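Local coordinates for protein thioredoxin reductase (Clostridium acetobutylicum ATCC 824, PDB 6GNA) that probably reduces thioredoxin with electrons taken from ferredoxin rather than from a pyridine nucleotide, passing them through its bound FAD and a redox disulfide, at residues V82-I87 with F94-S99; L110-E115 with G238-N243; P231-E236 with T248-C253. All blocks are in the same frame, centred on the assembly; numbering follows the deposited sequence. Where two conformers were deposited one is given.

Read from the N terminus, the chain first closes a beta hairpin at interaction 1, where 82-87 pairs with 94-99 after six intervening residues. Interaction 2 spans far more: 122 residues separate 110-115 from 238-243, a loop holding the whole parallel sheet made of strands 131-132, 146-151, 169-174, 186-188 and 216-220. Interaction 3 opens inside that loop at 231-236 and closes beyond it at 248-253; the two therefore cross. Interactions 1 and 2 touch the FAD and meet where Leu110 packs on Ile87. Interaction 3 lies farther out and joins them by packing, Leu233 and Cys253 on Leu110 and the Phe94 ring on 251-253.

Interaction 1 of 3, residues V82-I87 with F94-S99; sequences VKVNNI and FSIMTS. With FAD (flavin-adenine dinucleotide), chain B.
Asn85 and Asn86 both present their backbone N-H groups to the carbonyl of Met97, a worked example of the classic beta bulge in an antiparallel hairpin. The first bond is the shorter: Asn85 N lies 2.8 Å from Met97 O and in its carbonyl plane, whereas Asn86 N approaches the same oxygen from 3.3 Å and is tilted 21° out of that plane. Met97 N answers with a nearly straight bond to Asn86 O, completing the Asn86-Met97 pair; the bulge shifts the register by one residue.

The tight part is the buried face that carries Val84, Ile87, Ile96 and Thr98. Here Val84 CG1 touches Ile96 CG2 at 3.8 Å, and it is the branch anti to the backbone N (chi1 177°) that makes this contact. Ile87 CG2 meets the Phe94 ring obliquely at CD2, and Val82 CG2 packs on Thr98 CB. Ile12 and Ala10 of strand 9-12 cover this face. On the other face Asn86 and Met97 are partly exposed.

Toward Ser99 the contact becomes more polar and more open to solvent, though its bonds stay short. Ser99 OG, set between its own backbone N and carbonyl carbon (chi1 54°), accepts from Lys83 N at 3.0 Å, and Ser99 N returns a bond to Lys83 O. A water accepts from Asn85 ND2 and donates to Thr98 O. The extended Lys83 chain leaves the hairpin, its NZ bonding to Lys221 O.

Val84 turns its other backbone edge to the adenine of FAD. Its N donates to FAD N1A at 2.8 Å, and its O receives FAD N6A at 2.9 Å. These two bonds read the Watson-Crick edge of adenine through main chain alone.

Interaction 2 of 3, residues L110-E115 with G238-N243; sequences LAMGME and GHIKVN. With FAD (flavin-adenine dinucleotide), chain B.
Met114 reaches across to Gly238 and His239 with a folded side chain that can be traced atom by atom. The bond from CA to CB heads toward the other segment, and CG stands anti to the backbone N (chi1 175°). Bends at chi2 and chi3 then curl the chain: SD comes to 3.7 Å from Gly238 O, and the terminal CE reaches that same oxygen at 3.3 Å. In the conformer of His239 described, one of two, CE also lies 3.4 Å from His239 ND1, at the edge of the imidazole near its plane. Asp258, whose OD1 is hydrogen-bonded to FAD, also packs against Met114.

Deeper in, the contact is purely apolar. The CD1 methyl of Ile240 sits 3.9 Å from Leu110 CD1 and equally far from Met112 CE, both neighbours crossing it nearly at right angles. Met112 also serves the cofactor: its CB and CG each pass 3.4 Å from FAD N7A, while CE turns back to the isoleucine. Beside it, Gly113 brings its CA to 3.2 Å from FAD O3P, lying close against the pyrophosphate.

Only carbon and sulfur of the 110-115 side chains meet the other segment. Apolar packing at Ile240 and a weakly polar approach of methyl to carbonyl at Gly238 thus join a cofactor-lining loop to strand 239-240, without a hydrogen bond between the two segments.

Interaction 3 of 3, residues P231-E236 with T248-C253; sequences PGLYVE and TNIDGC
Asn249 uses both ends of its amide on the backbone of 231-236, the polar half of this surface contact. Its ND2 donates to Gly232 O at 2.9 Å; the bond is almost straight (171°), and the acceptor lies in the amide plane. Its OD1 accepts from Tyr234 N, also at 2.9 Å, but the donor stands 53° above the carbonyl plane. The side chain folds over its own backbone to do this, CG lying between N and the carbonyl carbon (chi1 68°). A water accepts from Asn249 N and probably donates to Tyr234 O.

Apolar contacts lie alongside. Leu233 CD1 packs on Thr248 CB at 3.7 Å, and Ile250 CD1 rests 3.8 Å from Leu233 CA.

Bonds within 248-253 shape the partner. Thr248 OG1 accepts from Ile250 N in an ST turn and donates to Cys253 O, which also takes Thr248 N. A type II turn from Ile250 to Cys253 follows.

One side-chain amide thus satisfies a backbone acceptor and a backbone donor. The bond it gives is well placed and the one it accepts lies off the lone-pair direction, yet the opposed demands of O and N-H fix which way the amide is turned.

Interaction 1 of 3, residues V82-I87 with F94-S99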
loop_
_atom_site.group_PDB
_atom_site.type_symbol
_atom_site.label_atom_id
_atom_site.label_comp_id
_atom_site.label_asym_id
_atom_site.label_seq_id
_atom_site.Cartn_x
_atom_site.Cartn_y
_atom_site.Cartn_z
ATOM N N VAL A 82 19.683 15.159 -8.411
ATOM C CA VAL A 82 19.701 16.491 -7.816
ATOM C C VAL A 82 18.808 16.483 -6.586
ATOM O O VAL A 82 17.894 15.667 -6.453
ATOM C CB VAL A 82 19.264 17.632 -8.767
ATOM C CG1 VAL A 82 20.174 17.702 -9.978
ATOM C CG2 VAL A 82 17.805 17.477 -9.193
ATOM N N LYS A 83 19.078 17.423 -5.691
ATOM C CA LYS A 83 18.263 17.630 -4.501
ATOM C C LYS A 83 17.156 18.627 -4.812
ATOM O O LYS A 83 17.417 19.720 -5.311
ATOM C CB LYS A 83 19.108 18.151 -3.333
ATOM C CG LYS A 83 18.302 18.441 -2.060
ATOM C CD LYS A 83 19.180 18.924 -0.907
ATOM C CE LYS A 83 18.342 19.169 0.349
ATOM N NZ LYS A 83 19.186 19.747 1.443
ATOM N N VAL A 84 15.920 18.253 -4.523
ATOM C CA VAL A 84 14.815 19.196 -4.649
ATOM C C VAL A 84 14.748 20.058 -3.392
ATOM O O VAL A 84 14.642 19.536 -2.276
ATOM C CB VAL A 84 13.481 18.473 -4.888
ATOM C CG1 VAL A 84 12.331 19.483 -4.931
ATOM C CG2 VAL A 84 13.554 17.678 -6.193
ATOM N N ASN A 85 14.800 21.375 -3.577
ATOM C CA ASN A 85 14.792 22.325 -2.465
ATOM C C ASN A 85 13.427 22.913 -2.161
ATOM O O ASN A 85 13.113 23.154 -0.988
ATOM C CB ASN A 85 15.770 23.474 -2.736
ATOM C CG ASN A 85 17.181 23.031 -2.638
ATOM O OD1 ASN A 85 17.536 22.264 -1.744
ATOM N ND2 ASN A 85 18.006 23.489 -3.562
ATOM N N ASN A 86 12.588 23.160 -3.169
ATOM C CA ASN A 86 11.295 23.778 -2.924
ATOM C C ASN A 86 10.379 23.418 -4.070
ATOM O O ASN A 86 10.816 23.287 -5.216
ATOM C CB ASN A 86 11.383 25.306 -2.791
ATOM C CG ASN A 86 12.010 25.736 -1.488
ATOM O OD1 ASN A 86 13.142 26.211 -1.459
ATOM N ND2 ASN A 86 11.281 25.554 -0.392
ATOM N N ILE A 87 9.109 23.237 -3.728
ATOM C CA ILE A 87 8.057 22.938 -4.686
ATOM C C ILE A 87 6.946 23.921 -4.408
ATOM O O ILE A 87 6.387 23.937 -3.302
ATOM C CB ILE A 87 7.550 21.496 -4.549
ATOM C CG1 ILE A 87 8.715 20.541 -4.781
ATOM C CG2 ILE A 87 6.404 21.226 -5.537
ATOM C CD1 ILE A 87 8.398 19.140 -4.427
ATOM N N PHE A 94 3.249 22.964 -10.727
ATOM C CA PHE A 94 4.225 23.094 -9.663
ATOM C C PHE A 94 5.543 23.542 -10.257
ATOM O O PHE A 94 5.991 22.993 -11.267
ATOM C CB PHE A 94 4.385 21.767 -8.931
ATOM C CG PHE A 94 3.101 21.271 -8.319
ATOM C CD1 PHE A 94 2.202 20.534 -9.064
ATOM C CD2 PHE A 94 2.792 21.573 -7.003
ATOM C CE1 PHE A 94 1.015 20.095 -8.500
ATOM C CE2 PHE A 94 1.597 21.144 -6.439
ATOM C CZ PHE A 94 0.723 20.401 -7.186
ATOM N N SER A 95 6.145 24.543 -9.631
ATOM C CA SER A 95 7.502 24.956 -9.944
ATOM C C SER A 95 8.439 24.249 -8.975
ATOM O O SER A 95 8.257 24.318 -7.757
ATOM C CB SER A 95 7.613 26.468 -9.781
ATOM O OG SER A 95 8.843 26.951 -10.276
ATOM N N ILE A 96 9.440 23.572 -9.516
ATOM C CA ILE A 96 10.295 22.679 -8.740
ATOM C C ILE A 96 11.709 23.228 -8.796
ATOM O O ILE A 96 12.348 23.198 -9.856
ATOM C CB ILE A 96 10.240 21.247 -9.266
ATOM C CG1 ILE A 96 8.810 20.717 -9.160
ATOM C CG2 ILE A 96 11.207 20.352 -8.483
ATOM C CD1 ILE A 96 8.597 19.392 -9.838
ATOM N N MET A 97 12.209 23.706 -7.655
ATOM C CA MET A 97 13.540 24.288 -7.547
ATOM C C MET A 97 14.479 23.241 -6.985
ATOM O O MET A 97 14.187 22.635 -5.950
ATOM C CB MET A 97 13.548 25.467 -6.572
ATOM C CG MET A 97 12.497 26.506 -6.795
ATOM S SD MET A 97 12.741 27.343 -8.349
ATOM C CE MET A 97 11.181 26.946 -9.080
ATOM N N THR A 98 15.623 23.068 -7.626
ATOM C CA THR A 98 16.563 22.028 -7.232
ATOM C C THR A 98 17.953 22.622 -7.045
ATOM O O THR A 98 18.206 23.806 -7.304
ATOM C CB THR A 98 16.615 20.885 -8.257
ATOM O OG1 THR A 98 17.467 21.261 -9.344
ATOM C CG2 THR A 98 15.255 20.563 -8.817
ATOM N N SER A 99 18.863 21.770 -6.580
ATOM C CA SER A 99 20.261 22.140 -6.450
ATOM C C SER A 99 20.913 22.449 -7.791
ATOM O O SER A 99 22.039 22.964 -7.802
ATOM C CB SER A 99 21.014 21.012 -5.749
ATOM O OG SER A 99 20.821 19.758 -6.410
HETATM P PA FAD B . 13.302 6.219 1.417
HETATM O O1A FAD B . 13.627 4.750 1.319
HETATM O O2A FAD B . 13.913 7.038 2.527
HETATM O O5B FAD B . 13.667 6.920 0.017
HETATM C C5B FAD B . 13.872 8.325 -0.048
HETATM C C4B FAD B . 14.833 8.657 -1.179
HETATM O O4B FAD B . 14.467 9.907 -1.768
HETATM C C3B FAD B . 16.256 8.797 -0.665
HETATM O O3B FAD B . 17.176 8.163 -1.556
HETATM C C2B FAD B . 16.499 10.288 -0.629
HETATM O O2B FAD B . 17.864 10.623 -0.895
HETATM C C1B FAD B . 15.566 10.816 -1.704
HETATM N N9A FAD B . 15.098 12.179 -1.372
HETATM C C8A FAD B . 14.460 12.552 -0.247
HETATM N N7A FAD B . 14.181 13.880 -0.278
HETATM C C5A FAD B . 14.649 14.369 -1.439
HETATM C C6A FAD B . 14.689 15.687 -2.107
HETATM N N6A FAD B . 14.155 16.783 -1.521
HETATM N N1A FAD B . 15.276 15.755 -3.321
HETATM C C2A FAD B . 15.814 14.679 -3.924
HETATM N N3A FAD B . 15.809 13.455 -3.371
HETATM C C4A FAD B . 15.254 13.242 -2.155
HETATM N N1 FAD B . 11.267 -2.027 5.954
HETATM C C2 FAD B . 10.723 -3.253 5.755
HETATM O O2 FAD B . 9.554 -3.324 5.319
HETATM N N3 FAD B . 11.383 -4.398 6.004
HETATM C C4 FAD B . 12.637 -4.403 6.471
HETATM O O4 FAD B . 13.230 -5.478 6.695
HETATM C C4X FAD B . 13.307 -3.104 6.718
HETATM N N5 FAD B . 14.570 -3.031 7.187
HETATM C C5X FAD B . 15.159 -1.834 7.403
HETATM C C6 FAD B . 16.461 -1.786 7.887
HETATM C C7 FAD B . 17.077 -0.561 8.113
HETATM C C7M FAD B . 18.487 -0.511 8.638
HETATM C C8 FAD B . 16.344 0.701 7.836
HETATM C C8M FAD B . 17.007 2.030 8.080
HETATM C C9 FAD B . 15.043 0.655 7.352
HETATM C C9A FAD B . 14.425 -0.567 7.125
HETATM N N10 FAD B . 13.100 -0.620 6.645
HETATM C C10 FAD B . 12.528 -1.884 6.414
HETATM C "C1'" FAD B . 12.354 0.607 6.352
HETATM C "C2'" FAD B . 12.298 0.830 4.850
HETATM O "O2'" FAD B . 13.635 1.000 4.369
HETATM C "C3'" FAD B . 11.477 2.069 4.518
HETATM O "O3'" FAD B . 10.131 1.891 4.965
HETATM C "C4'" FAD B . 11.480 2.338 3.020
HETATM O "O4'" FAD B . 12.827 2.522 2.570
HETATM C "C5'" FAD B . 10.644 3.568 2.690
HETATM O "O5'" FAD B . 11.001 4.015 1.389
HETATM P P FAD B . 10.585 5.467 0.848
HETATM O O1P FAD B . 10.756 5.472 -0.651
HETATM O O2P FAD B . 9.274 5.907 1.448
HETATM O O3P FAD B . 11.703 6.422 1.511
HETATM O O HOH W 1 16.867 25.814 -5.151
#

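Interaction 2 of 3, residues L110-E115 with G238-N243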
loop_
_atom_site.group_PDB
_atom_site.type_symbol
_atom_site.label_atom_id
_atom_site.label_comp_id
_atom_site.label_asym_id
_atom_site.label_seq_id
_atom_site.Cartn_x
_atom_site.Cartn_y
_atom_site.Cartn_z
ATOM N N LEU A 110 5.204 13.283 -3.815
ATOM C CA LEU A 110 6.214 13.411 -2.773
ATOM C C LEU A 110 6.554 12.021 -2.263
ATOM O O LEU A 110 5.677 11.297 -1.791
ATOM C CB LEU A 110 5.646 14.262 -1.634
ATOM C CG LEU A 110 5.167 15.666 -2.026
ATOM C CD1 LEU A 110 4.564 16.384 -0.855
ATOM C CD2 LEU A 110 6.347 16.477 -2.581
ATOM N N ALA A 111 7.834 11.706 -2.256
ATOM C CA ALA A 111 8.302 10.369 -1.896
ATOM C C ALA A 111 9.644 10.472 -1.200
ATOM O O ALA A 111 10.559 9.681 -1.447
ATOM C CB ALA A 111 8.348 9.437 -3.110
ATOM N N MET A 112 9.766 11.452 -0.299
ATOM C CA MET A 112 11.060 11.823 0.254
ATOM C C MET A 112 11.522 10.923 1.387
ATOM O O MET A 112 12.643 11.110 1.882
ATOM C CB MET A 112 11.022 13.258 0.803
ATOM C CG MET A 112 10.803 14.350 -0.216
ATOM S SD MET A 112 9.092 14.672 -0.570
ATOM C CE MET A 112 8.508 15.346 0.999
ATOM N N GLY A 113 10.662 10.025 1.851
ATOM C CA GLY A 113 11.005 9.186 2.983
ATOM C C GLY A 113 10.782 9.984 4.262
ATOM O O GLY A 113 10.249 11.095 4.223
ATOM N N MET A 114 11.184 9.437 5.401
ATOM C CA MET A 114 11.022 10.144 6.669
ATOM C C MET A 114 12.373 10.339 7.345
ATOM O O MET A 114 13.125 9.381 7.510
ATOM C CB MET A 114 10.088 9.360 7.592
ATOM C CG MET A 114 9.943 9.959 8.983
ATOM S SD MET A 114 9.092 11.548 8.975
ATOM C CE MET A 114 7.454 11.049 8.453
ATOM N N GLU A 115 12.685 11.569 7.747
ATOM C CA GLU A 115 13.956 11.828 8.411
ATOM C C GLU A 115 13.922 11.239 9.816
ATOM O O GLU A 115 12.961 11.442 10.556
ATOM C CB GLU A 115 14.225 13.331 8.479
ATOM C CG GLU A 115 15.519 13.693 9.186
ATOM C CD GLU A 115 16.738 13.101 8.507
ATOM O OE1 GLU A 115 16.777 13.084 7.259
ATOM O OE2 GLU A 115 17.659 12.655 9.223
ATOM N N GLY A 238 4.812 15.583 11.864
ATOM C CA GLY A 238 5.870 15.326 10.908
ATOM C C GLY A 238 5.487 14.424 9.760
ATOM O O GLY A 238 6.356 14.088 8.941
ATOM N N HIS A 239 4.228 14.004 9.669
ATOM C CA HIS A 239 3.770 13.111 8.610
ATOM C C HIS A 239 2.891 13.897 7.661
ATOM O O HIS A 239 2.038 14.677 8.102
ATOM C CB HIS A 239 2.899 11.966 9.141
ATOM C CG HIS A 239 3.457 11.268 10.337
ATOM N ND1 HIS A 239 4.687 10.648 10.333
ATOM C CD2 HIS A 239 2.934 11.061 11.568
ATOM C CE1 HIS A 239 4.905 10.105 11.518
ATOM N NE2 HIS A 239 3.856 10.339 12.284
ATOM N N ILE A 240 3.139 13.748 6.356
ATOM C CA ILE A 240 2.249 14.334 5.357
ATOM C C ILE A 240 0.935 13.571 5.372
ATOM O O ILE A 240 0.909 12.347 5.217
ATOM C CB ILE A 240 2.885 14.291 3.958
ATOM C CG1 ILE A 240 4.244 15.011 3.932
ATOM C CG2 ILE A 240 1.919 14.874 2.929
ATOM C CD1 ILE A 240 5.032 14.814 2.632
ATOM N N LYS A 241 -0.168 14.289 5.547
ATOM C CA LYS A 241 -1.471 13.656 5.655
ATOM C C LYS A 241 -2.079 13.445 4.273
ATOM O O LYS A 241 -2.173 14.381 3.474
ATOM C CB LYS A 241 -2.368 14.502 6.539
ATOM C CG LYS A 241 -1.918 14.483 7.993
ATOM C CD LYS A 241 -2.216 13.133 8.629
ATOM C CE LYS A 241 -1.754 13.068 10.074
ATOM N NZ LYS A 241 -1.993 11.740 10.704
ATOM N N VAL A 242 -2.447 12.197 3.982
ATOM C CA VAL A 242 -3.034 11.828 2.702
ATOM C C VAL A 242 -4.321 11.049 2.925
ATOM O O VAL A 242 -4.559 10.464 3.988
ATOM C CB VAL A 242 -2.089 11.007 1.797
ATOM C CG1 VAL A 242 -0.827 11.796 1.456
ATOM C CG2 VAL A 242 -1.712 9.668 2.443
ATOM N N ASN A 243 -5.156 11.058 1.893
ATOM C CA ASN A 243 -6.357 10.240 1.872
ATOM C C ASN A 243 -6.087 8.921 1.139
ATOM O O ASN A 243 -4.946 8.563 0.825
ATOM C CB ASN A 243 -7.511 11.055 1.288
ATOM C CG ASN A 243 -7.342 11.356 -0.190
ATOM O OD1 ASN A 243 -6.473 10.805 -0.876
ATOM N ND2 ASN A 243 -8.187 12.234 -0.696
HETATM P PA FAD B . 13.302 6.219 1.417
HETATM O O1A FAD B . 13.627 4.750 1.319
HETATM O O2A FAD B . 13.913 7.038 2.527
HETATM O O5B FAD B . 13.667 6.920 0.017
HETATM C C5B FAD B . 13.872 8.325 -0.048
HETATM C C4B FAD B . 14.833 8.657 -1.179
HETATM O O4B FAD B . 14.467 9.907 -1.768
HETATM C C3B FAD B . 16.256 8.797 -0.665
HETATM O O3B FAD B . 17.176 8.163 -1.556
HETATM C C2B FAD B . 16.499 10.288 -0.629
HETATM O O2B FAD B . 17.864 10.623 -0.895
HETATM C C1B FAD B . 15.566 10.816 -1.704
HETATM N N9A FAD B . 15.098 12.179 -1.372
HETATM C C8A FAD B . 14.460 12.552 -0.247
HETATM N N7A FAD B . 14.181 13.880 -0.278
HETATM C C5A FAD B . 14.649 14.369 -1.439
HETATM C C6A FAD B . 14.689 15.687 -2.107
HETATM N N6A FAD B . 14.155 16.783 -1.521
HETATM N N1A FAD B . 15.276 15.755 -3.321
HETATM C C2A FAD B . 15.814 14.679 -3.924
HETATM N N3A FAD B . 15.809 13.455 -3.371
HETATM C C4A FAD B . 15.254 13.242 -2.155
HETATM N N1 FAD B . 11.267 -2.027 5.954
HETATM C C2 FAD B . 10.723 -3.253 5.755
HETATM O O2 FAD B . 9.554 -3.324 5.319
HETATM N N3 FAD B . 11.383 -4.398 6.004
HETATM C C4 FAD B . 12.637 -4.403 6.471
HETATM O O4 FAD B . 13.230 -5.478 6.695
HETATM C C4X FAD B . 13.307 -3.104 6.718
HETATM N N5 FAD B . 14.570 -3.031 7.187
HETATM C C5X FAD B . 15.159 -1.834 7.403
HETATM C C6 FAD B . 16.461 -1.786 7.887
HETATM C C7 FAD B . 17.077 -0.561 8.113
HETATM C C7M FAD B . 18.487 -0.511 8.638
HETATM C C8 FAD B . 16.344 0.701 7.836
HETATM C C8M FAD B . 17.007 2.030 8.080
HETATM C C9 FAD B . 15.043 0.655 7.352
HETATM C C9A FAD B . 14.425 -0.567 7.125
HETATM N N10 FAD B . 13.100 -0.620 6.645
HETATM C C10 FAD B . 12.528 -1.884 6.414
HETATM C "C1'" FAD B . 12.354 0.607 6.352
HETATM C "C2'" FAD B . 12.298 0.830 4.850
HETATM O "O2'" FAD B . 13.635 1.000 4.369
HETATM C "C3'" FAD B . 11.477 2.069 4.518
HETATM O "O3'" FAD B . 10.131 1.891 4.965
HETATM C "C4'" FAD B . 11.480 2.338 3.020
HETATM O "O4'" FAD B . 12.827 2.522 2.570
HETATM C "C5'" FAD B . 10.644 3.568 2.690
HETATM O "O5'" FAD B . 11.001 4.015 1.389
HETATM P P FAD B . 10.585 5.467 0.848
HETATM O O1P FAD B . 10.756 5.472 -0.651
HETATM O O2P FAD B . 9.274 5.907 1.448
HETATM O O3P FAD B . 11.703 6.422 1.511
#

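Interaction 3 of 3, residues P231-E236 with T248-C253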
loop_
_atom_site.group_PDB
_atom_site.type_symbol
_atom_site.label_atom_id
_atom_site.label_comp_id
_atom_site.label_asym_id
_atom_site.label_seq_id
_atom_site.Cartn_x
_atom_site.Cartn_y
_atom_site.Cartn_z
ATOM N N PRO A 231 5.641 24.742 0.640
ATOM C CA PRO A 231 4.852 25.702 1.410
ATOM C C PRO A 231 3.359 25.482 1.226
ATOM O O PRO A 231 2.866 25.290 0.109
ATOM C CB PRO A 231 5.291 27.053 0.840
ATOM C CG PRO A 231 6.662 26.816 0.370
ATOM C CD PRO A 231 6.670 25.413 -0.167
ATOM N N GLY A 232 2.635 25.490 2.349
ATOM C CA GLY A 232 1.202 25.288 2.349
ATOM C C GLY A 232 0.777 23.846 2.518
ATOM O O GLY A 232 -0.424 23.574 2.639
ATOM N N LEU A 233 1.717 22.911 2.514
ATOM C CA LEU A 233 1.379 21.504 2.631
ATOM C C LEU A 233 0.933 21.197 4.056
ATOM O O LEU A 233 1.541 21.661 5.024
ATOM C CB LEU A 233 2.607 20.665 2.280
ATOM C CG LEU A 233 2.421 19.151 2.316
ATOM C CD1 LEU A 233 1.490 18.678 1.228
ATOM C CD2 LEU A 233 3.773 18.480 2.142
ATOM N N TYR A 234 -0.117 20.386 4.177
ATOM C CA TYR A 234 -0.660 20.011 5.478
ATOM C C TYR A 234 0.071 18.783 6.029
ATOM O O TYR A 234 0.063 17.704 5.419
ATOM C CB TYR A 234 -2.160 19.732 5.371
ATOM C CG TYR A 234 -2.753 19.208 6.650
ATOM C CD1 TYR A 234 -2.710 19.952 7.818
ATOM C CD2 TYR A 234 -3.333 17.943 6.689
ATOM C CE1 TYR A 234 -3.261 19.475 8.991
ATOM C CE2 TYR A 234 -3.908 17.467 7.849
ATOM C CZ TYR A 234 -3.834 18.204 8.995
ATOM O OH TYR A 234 -4.401 17.721 10.154
ATOM N N VAL A 235 0.718 18.973 7.173
ATOM C CA VAL A 235 1.524 17.980 7.858
ATOM C C VAL A 235 1.035 17.952 9.292
ATOM O O VAL A 235 0.654 18.990 9.846
ATOM C CB VAL A 235 3.016 18.376 7.803
ATOM C CG1 VAL A 235 3.896 17.388 8.543
ATOM C CG2 VAL A 235 3.481 18.512 6.371
ATOM N N GLU A 236 1.023 16.778 9.888
ATOM C CA GLU A 236 0.701 16.641 11.294
ATOM C C GLU A 236 1.630 15.587 11.872
ATOM O O GLU A 236 1.756 14.492 11.316
ATOM C CB GLU A 236 -0.767 16.239 11.469
ATOM C CG GLU A 236 -1.179 15.973 12.897
ATOM C CD GLU A 236 -2.663 15.648 13.020
ATOM O OE1 GLU A 236 -3.314 16.192 13.935
ATOM O OE2 GLU A 236 -3.170 14.866 12.187
ATOM N N THR A 248 -2.712 14.828 -1.077
ATOM C CA THR A 248 -2.486 15.751 0.028
ATOM C C THR A 248 -3.557 16.837 -0.011
ATOM O O THR A 248 -4.495 16.778 -0.811
ATOM C CB THR A 248 -1.110 16.410 -0.098
ATOM O OG1 THR A 248 -1.140 17.375 -1.161
ATOM C CG2 THR A 248 0.011 15.382 -0.341
ATOM N N ASN A 249 -3.409 17.862 0.838
ATOM C CA ASN A 249 -4.315 19.009 0.815
ATOM C C ASN A 249 -4.136 19.880 -0.425
ATOM O O ASN A 249 -4.976 20.746 -0.677
ATOM C CB ASN A 249 -4.138 19.885 2.066
ATOM C CG ASN A 249 -2.808 20.585 2.108
ATOM O OD1 ASN A 249 -1.779 19.958 1.859
ATOM N ND2 ASN A 249 -2.801 21.870 2.413
ATOM N N ILE A 250 -3.075 19.682 -1.201
ATOM C CA ILE A 250 -2.775 20.512 -2.361
ATOM C C ILE A 250 -3.184 19.750 -3.613
ATOM O O ILE A 250 -2.654 18.669 -3.885
ATOM C CB ILE A 250 -1.287 20.903 -2.394
ATOM C CG1 ILE A 250 -0.940 21.799 -1.194
ATOM C CG2 ILE A 250 -0.932 21.629 -3.702
ATOM C CD1 ILE A 250 0.558 22.075 -1.037
ATOM N N ASP A 251 -4.128 20.294 -4.380
ATOM C CA ASP A 251 -4.599 19.597 -5.573
ATOM C C ASP A 251 -3.427 19.313 -6.510
ATOM O O ASP A 251 -2.596 20.186 -6.768
ATOM C CB ASP A 251 -5.649 20.446 -6.290
ATOM C CG ASP A 251 -6.283 19.723 -7.467
ATOM O OD1 ASP A 251 -6.720 18.565 -7.294
ATOM O OD2 ASP A 251 -6.350 20.316 -8.564
ATOM N N GLY A 252 -3.370 18.093 -7.030
ATOM C CA GLY A 252 -2.297 17.692 -7.920
ATOM C C GLY A 252 -1.020 17.245 -7.237
ATOM O O GLY A 252 -0.081 16.853 -7.931
ATOM N N CYS A 253 -0.965 17.310 -5.911
ATOM C CA CYS A 253 0.191 16.899 -5.137
ATOM C C CYS A 253 -0.207 15.703 -4.290
ATOM O O CYS A 253 -1.141 15.799 -3.480
ATOM C CB CYS A 253 0.650 18.048 -4.246
ATOM S SG CYS A 253 2.162 17.701 -3.323
HETATM O O HOH W 2 -1.567 16.951 3.201
#